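Uncharacterized protein lp_2219 (Lactobacillus plantarum, PDB 3HFQ) is of unknown function but adopts a seven-bladed beta-propeller fold of the lactonase family, so a sugar-lactone hydrolase activity is possible though not established. Local coordinates at residues Y101-A110 with S141-T149. The protein carries 1 engineered substitution. Numbering follows the deposited sequence.
Sequences YSANYHKGTA and SHIHYTDLT. With PO4 (phosphate ion), chain C.
Y105 and H142 lie flat against each other in an offset stack: their planes are only 6° apart and their centroids 4.2 Å. Y105 CE1 stands 3.5 Å above the H142 ring plane, over its centre, while H142 CB sits 3.7 Å from the Y105 ring centroid, nearly on the ring normal, a CH-pi contact. The CA-CB bond of Y105 does not point at 141-149, but with CG anti to the backbone N (chi1 -172°) the ring end swings nearer, over H142. H144 meets the same tyrosine differently: its ring is turned 82° from that of Y105, and its CD2 comes to the tyrosine edge, 3.5 Å from Y105 CD2. Its NE2 donates to phosphate O4 at 2.7 Å. An alanine in place of Y105 would probably leave the H142 ring without its stacking partner and H144 CD2 without the edge it touches, opening a gap beside the phosphate.

Farther along, I143 and T146 fill the layer between two propeller blades. I143 CG2 packs on A103 CB at 3.6 Å, while its CG1 lies against the backbone of G108, within the G1 bulge that G108 and T109 form opposite N104. T146 CG2 also touches A103 CB. Beyond them L148 CD2 meets Y101 CE2 at 3.9 Å, the side chains crossing at about a right angle; Y101 OH is hydrogen-bonded to D94. Although strands 101-104 and 143-148 run antiparallel, no hydrogen bond joins the segments, consistent with neighbouring blades packing together. They meet through apolar and aromatic side chains, and the buried I143 N and T146 O find no partner in the model. The phosphate, probably from the crystallisation liquor, sits among H144, R190 and R259, a setting consistent with an anion-binding pocket.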
ATOM      1  N   TYR A 101      -7.471   0.449 -10.491  1.00  6.42           N
ATOM      2  CA  TYR A 101      -8.378   0.178  -9.379  1.00  8.14           C
ATOM      3  C   TYR A 101      -8.096   1.137  -8.229  1.00 11.71           C
ATOM      4  O   TYR A 101      -6.950   1.530  -8.009  1.00 11.13           O
ATOM      5  CB  TYR A 101      -8.181  -1.246  -8.857  1.00 10.95           C
ATOM      6  CG  TYR A 101      -8.267  -2.332  -9.902  1.00 11.38           C
ATOM      7  CD1 TYR A 101      -9.469  -2.621 -10.545  1.00 12.21           C
ATOM      8  CD2 TYR A 101      -7.146  -3.093 -10.226  1.00 12.19           C
ATOM      9  CE1 TYR A 101      -9.549  -3.642 -11.497  1.00 17.13           C
ATOM     10  CE2 TYR A 101      -7.213  -4.109 -11.170  1.00 13.24           C
ATOM     11  CZ  TYR A 101      -8.417  -4.382 -11.800  1.00 14.44           C
ATOM     12  OH  TYR A 101      -8.471  -5.374 -12.751  1.00 10.31           O
ATOM     13  N   SER A 102      -9.139   1.519  -7.499  1.00  9.93           N
ATOM     14  CA  SER A 102      -8.965   2.397  -6.351  1.00 11.15           C
ATOM     15  C   SER A 102      -9.905   1.977  -5.232  1.00 11.39           C
ATOM     16  O   SER A 102     -10.976   1.410  -5.483  1.00 10.99           O
ATOM     17  CB  SER A 102      -9.209   3.867  -6.730  1.00 10.46           C
ATOM     18  OG  SER A 102     -10.513   4.079  -7.236  1.00 16.08           O
ATOM     19  N   ALA A 103      -9.487   2.248  -3.999  1.00  8.92           N
ATOM     20  CA  ALA A 103     -10.268   1.912  -2.812  1.00 10.88           C
ATOM     21  C   ALA A 103     -10.611   3.189  -2.062  1.00 12.06           C
ATOM     22  O   ALA A 103      -9.739   4.027  -1.848  1.00 13.42           O
ATOM     23  CB  ALA A 103      -9.461   0.991  -1.910  1.00 11.95           C
ATOM     24  N   ASN A 104     -11.866   3.344  -1.652  1.00  7.87           N
ATOM     25  CA  ASN A 104     -12.246   4.546  -0.921  1.00 10.10           C
ATOM     26  C   ASN A 104     -12.676   4.197   0.496  1.00 11.68           C
ATOM     27  O   ASN A 104     -13.681   3.523   0.714  1.00 15.71           O
ATOM     28  CB  ASN A 104     -13.371   5.293  -1.639  1.00 11.64           C
ATOM     29  CG  ASN A 104     -13.561   6.701  -1.103  1.00 14.99           C
ATOM     30  OD1 ASN A 104     -13.796   6.901   0.092  1.00 12.21           O
ATOM     31  ND2 ASN A 104     -13.457   7.686  -1.984  1.00 14.57           N
ATOM     32  N   TYR A 105     -11.899   4.680   1.454  1.00 11.85           N
ATOM     33  CA  TYR A 105     -12.130   4.426   2.869  1.00  8.81           C
ATOM     34  C   TYR A 105     -13.468   4.927   3.392  1.00 11.54           C
ATOM     35  O   TYR A 105     -14.293   4.148   3.863  1.00 13.60           O
ATOM     36  CB  TYR A 105     -10.992   5.056   3.670  1.00 10.89           C
ATOM     37  CG  TYR A 105     -10.987   4.714   5.144  1.00  9.20           C
ATOM     38  CD1 TYR A 105     -11.778   5.420   6.052  1.00 10.00           C
ATOM     39  CD2 TYR A 105     -10.161   3.707   5.632  1.00 12.45           C
ATOM     40  CE1 TYR A 105     -11.747   5.122   7.418  1.00 12.65           C
ATOM     41  CE2 TYR A 105     -10.123   3.400   6.990  1.00 15.02           C
ATOM     42  CZ  TYR A 105     -10.909   4.112   7.875  1.00 14.51           C
ATOM     43  OH  TYR A 105     -10.849   3.805   9.217  1.00 18.04           O
ATOM     44  N   HIS A 106     -13.681   6.233   3.299  1.00 10.50           N
ATOM     45  CA  HIS A 106     -14.901   6.849   3.799  1.00 11.64           C
ATOM     46  C   HIS A 106     -16.188   6.421   3.087  1.00 14.40           C
ATOM     47  O   HIS A 106     -17.221   6.245   3.733  1.00 17.60           O
ATOM     48  CB  HIS A 106     -14.736   8.367   3.749  1.00 15.79           C
ATOM     49  CG  HIS A 106     -13.489   8.854   4.425  1.00 31.34           C
ATOM     50  ND1 HIS A 106     -13.340   8.858   5.797  1.00 36.98           N
ATOM     51  CD2 HIS A 106     -12.322   9.312   3.918  1.00 33.19           C
ATOM     52  CE1 HIS A 106     -12.132   9.298   6.104  1.00 37.00           C
ATOM     53  NE2 HIS A 106     -11.493   9.581   4.981  1.00 32.86           N
ATOM     54  N   LYS A 107     -16.132   6.240   1.770  1.00 14.66           N
ATOM     55  CA  LYS A 107     -17.316   5.839   1.007  1.00 17.09           C
ATOM     56  C   LYS A 107     -17.613   4.341   1.053  1.00 18.49           C
ATOM     57  O   LYS A 107     -18.750   3.926   0.818  1.00 16.33           O
ATOM     58  CB  LYS A 107     -17.176   6.253  -0.460  1.00 15.06           C
ATOM     59  CG  LYS A 107     -17.184   7.747  -0.717  1.00 19.64           C
ATOM     60  CD  LYS A 107     -17.071   8.003  -2.217  1.00 24.88           C
ATOM     61  CE  LYS A 107     -17.533   9.395  -2.593  1.00 31.91           C
ATOM     62  NZ  LYS A 107     -17.550   9.568  -4.074  1.00 35.90           N
ATOM     63  N   GLY A 108     -16.590   3.538   1.338  1.00 11.39           N
ATOM     64  CA  GLY A 108     -16.768   2.095   1.397  1.00  9.69           C
ATOM     65  C   GLY A 108     -16.927   1.511   0.006  1.00 11.16           C
ATOM     66  O   GLY A 108     -17.704   0.578  -0.214  1.00 13.68           O
ATOM     67  N   THR A 109     -16.167   2.052  -0.938  1.00 11.16           N
ATOM     68  CA  THR A 109     -16.254   1.615  -2.322  1.00 10.76           C
ATOM     69  C   THR A 109     -14.957   1.143  -2.957  1.00 15.28           C
ATOM     70  O   THR A 109     -13.857   1.463  -2.500  1.00 12.23           O
ATOM     71  CB  THR A 109     -16.784   2.751  -3.215  1.00 13.25           C
ATOM     72  OG1 THR A 109     -15.912   3.884  -3.100  1.00 12.98           O
ATOM     73  CG2 THR A 109     -18.183   3.159  -2.797  1.00 11.10           C
ATOM     74  N   ALA A 110     -15.121   0.374  -4.028  1.00 10.43           N
ATOM     75  CA  ALA A 110     -14.019  -0.125  -4.837  1.00 10.81           C
ATOM     76  C   ALA A 110     -14.426   0.395  -6.208  1.00 13.72           C
ATOM     77  O   ALA A 110     -15.561   0.194  -6.645  1.00 12.83           O
ATOM     78  CB  ALA A 110     -13.991  -1.649  -4.835  1.00  9.75           C
ATOM     79  N   SER A 141     -18.490   0.625   6.300  1.00 16.64           N
ATOM     80  CA  SER A 141     -17.563  -0.011   5.373  1.00 14.43           C
ATOM     81  C   SER A 141     -16.409   0.925   5.055  1.00 13.21           C
ATOM     82  O   SER A 141     -16.618   2.104   4.772  1.00 11.50           O
ATOM     83  CB  SER A 141     -18.272  -0.396   4.074  1.00 12.51           C
ATOM     84  OG  SER A 141     -17.329  -0.819   3.105  1.00 17.55           O
ATOM     85  N   HIS A 142     -15.195   0.386   5.091  1.00 10.88           N
ATOM     86  CA  HIS A 142     -13.990   1.155   4.807  1.00  8.98           C
ATOM     87  C   HIS A 142     -13.043   0.318   3.941  1.00 11.27           C
ATOM     88  O   HIS A 142     -12.268  -0.480   4.458  1.00 12.50           O
ATOM     89  CB  HIS A 142     -13.302   1.538   6.123  1.00 14.19           C
ATOM     90  CG  HIS A 142     -14.117   2.454   6.989  1.00 14.43           C
ATOM     91  ND1 HIS A 142     -14.131   2.361   8.367  1.00 18.79           N
ATOM     92  CD2 HIS A 142     -14.921   3.498   6.678  1.00  8.87           C
ATOM     93  CE1 HIS A 142     -14.909   3.309   8.863  1.00 15.15           C
ATOM     94  NE2 HIS A 142     -15.400   4.011   7.860  1.00 19.50           N
ATOM     95  N   ILE A 143     -13.116   0.497   2.625  1.00 10.61           N
ATOM     96  CA  ILE A 143     -12.261  -0.253   1.707  1.00 12.95           C
ATOM     97  C   ILE A 143     -10.872   0.379   1.713  1.00 13.91           C
ATOM     98  O   ILE A 143     -10.739   1.591   1.567  1.00 12.27           O
ATOM     99  CB  ILE A 143     -12.843  -0.244   0.270  1.00 10.74           C
ATOM    100  CG1 ILE A 143     -14.291  -0.742   0.293  1.00 12.10           C
ATOM    101  CG2 ILE A 143     -12.020  -1.149  -0.631  1.00 10.98           C
ATOM    102  CD1 ILE A 143     -14.460  -2.146   0.878  1.00 15.59           C
ATOM    103  N   HIS A 144      -9.834  -0.440   1.862  1.00  9.20           N
ATOM    104  CA  HIS A 144      -8.478   0.096   1.940  1.00  8.96           C
ATOM    105  C   HIS A 144      -7.470  -0.539   0.987  1.00 11.39           C
ATOM    106  O   HIS A 144      -6.296  -0.155   0.971  1.00 10.32           O
ATOM    107  CB  HIS A 144      -7.961  -0.067   3.371  1.00 12.37           C
ATOM    108  CG  HIS A 144      -7.173   1.105   3.867  1.00 15.16           C
ATOM    109  ND1 HIS A 144      -6.184   1.706   3.121  1.00 14.72           N
ATOM    110  CD2 HIS A 144      -7.244   1.795   5.029  1.00 15.42           C
ATOM    111  CE1 HIS A 144      -5.681   2.721   3.800  1.00 17.88           C
ATOM    112  NE2 HIS A 144      -6.306   2.798   4.963  1.00 14.25           N
ATOM    113  N   TYR A 145      -7.918  -1.502   0.192  1.00  8.62           N
ATOM    114  CA  TYR A 145      -7.010  -2.189  -0.714  1.00 11.91           C
ATOM    115  C   TYR A 145      -7.782  -2.828  -1.857  1.00 15.75           C
ATOM    116  O   TYR A 145      -8.820  -3.457  -1.642  1.00 10.29           O
ATOM    117  CB  TYR A 145      -6.233  -3.250   0.085  1.00  8.35           C
ATOM    118  CG  TYR A 145      -5.251  -4.107  -0.694  1.00  9.17           C
ATOM    119  CD1 TYR A 145      -5.676  -5.242  -1.386  1.00  9.35           C
ATOM    120  CD2 TYR A 145      -3.890  -3.805  -0.701  1.00 10.20           C
ATOM    121  CE1 TYR A 145      -4.763  -6.058  -2.065  1.00 11.03           C
ATOM    122  CE2 TYR A 145      -2.971  -4.612  -1.381  1.00  7.96           C
ATOM    123  CZ  TYR A 145      -3.416  -5.737  -2.056  1.00 11.42           C
ATOM    124  OH  TYR A 145      -2.518  -6.536  -2.730  1.00 12.04           O
ATOM    125  N   THR A 146      -7.275  -2.633  -3.071  1.00 10.76           N
ATOM    126  CA  THR A 146      -7.873  -3.193  -4.277  1.00 12.77           C
ATOM    127  C   THR A 146      -6.725  -3.553  -5.214  1.00 12.49           C
ATOM    128  O   THR A 146      -6.227  -2.701  -5.950  1.00 11.09           O
ATOM    129  CB  THR A 146      -8.786  -2.177  -5.005  1.00  7.66           C
ATOM    130  OG1 THR A 146      -8.057  -0.966  -5.242  1.00  7.43           O
ATOM    131  CG2 THR A 146     -10.027  -1.868  -4.169  1.00  6.38           C
ATOM    132  N   ASP A 147      -6.293  -4.808  -5.180  1.00 12.17           N
ATOM    133  CA  ASP A 147      -5.201  -5.224  -6.047  1.00  8.74           C
ATOM    134  C   ASP A 147      -5.368  -6.665  -6.524  1.00  9.38           C
ATOM    135  O   ASP A 147      -6.147  -7.431  -5.958  1.00 11.47           O
ATOM    136  CB  ASP A 147      -3.855  -5.041  -5.336  1.00  8.93           C
ATOM    137  CG  ASP A 147      -2.790  -4.461  -6.257  1.00 13.77           C
ATOM    138  OD1 ASP A 147      -2.784  -4.818  -7.455  1.00 11.41           O
ATOM    139  OD2 ASP A 147      -1.958  -3.655  -5.787  1.00 11.63           O
ATOM    140  N   LEU A 148      -4.617  -7.022  -7.562  1.00 11.78           N
ATOM    141  CA  LEU A 148      -4.694  -8.340  -8.190  1.00 13.89           C
ATOM    142  C   LEU A 148      -4.165  -9.553  -7.428  1.00 14.87           C
ATOM    143  O   LEU A 148      -3.179  -9.472  -6.699  1.00 10.89           O
ATOM    144  CB  LEU A 148      -4.001  -8.283  -9.556  1.00 10.10           C
ATOM    145  CG  LEU A 148      -4.595  -7.305 -10.572  1.00 14.08           C
ATOM    146  CD1 LEU A 148      -3.650  -7.152 -11.751  1.00 13.48           C
ATOM    147  CD2 LEU A 148      -5.961  -7.803 -11.031  1.00  8.83           C
ATOM    148  N   THR A 149      -4.836 -10.686  -7.622  1.00 12.38           N
ATOM    149  CA  THR A 149      -4.439 -11.945  -7.003  1.00 10.99           C
ATOM    150  C   THR A 149      -3.551 -12.645  -8.030  1.00 12.01           C
ATOM    151  O   THR A 149      -3.464 -12.210  -9.175  1.00  9.24           O
ATOM    152  CB  THR A 149      -5.656 -12.860  -6.718  1.00  8.58           C
ATOM    153  OG1 THR A 149      -6.304 -13.188  -7.952  1.00 10.86           O
ATOM    154  CG2 THR A 149      -6.647 -12.172  -5.791  1.00 10.88           C
TER
HETATM  155  P   PO4 C 402      -5.820   4.263   7.831  1.00 18.55           P
HETATM  156  O1  PO4 C 402      -5.766   5.309   9.007  1.00 21.26           O
HETATM  157  O2  PO4 C 402      -4.400   3.609   7.638  1.00 16.27           O
HETATM  158  O3  PO4 C 402      -6.878   3.142   8.167  1.00 26.00           O
HETATM  159  O4  PO4 C 402      -6.238   4.991   6.495  1.00 24.62           O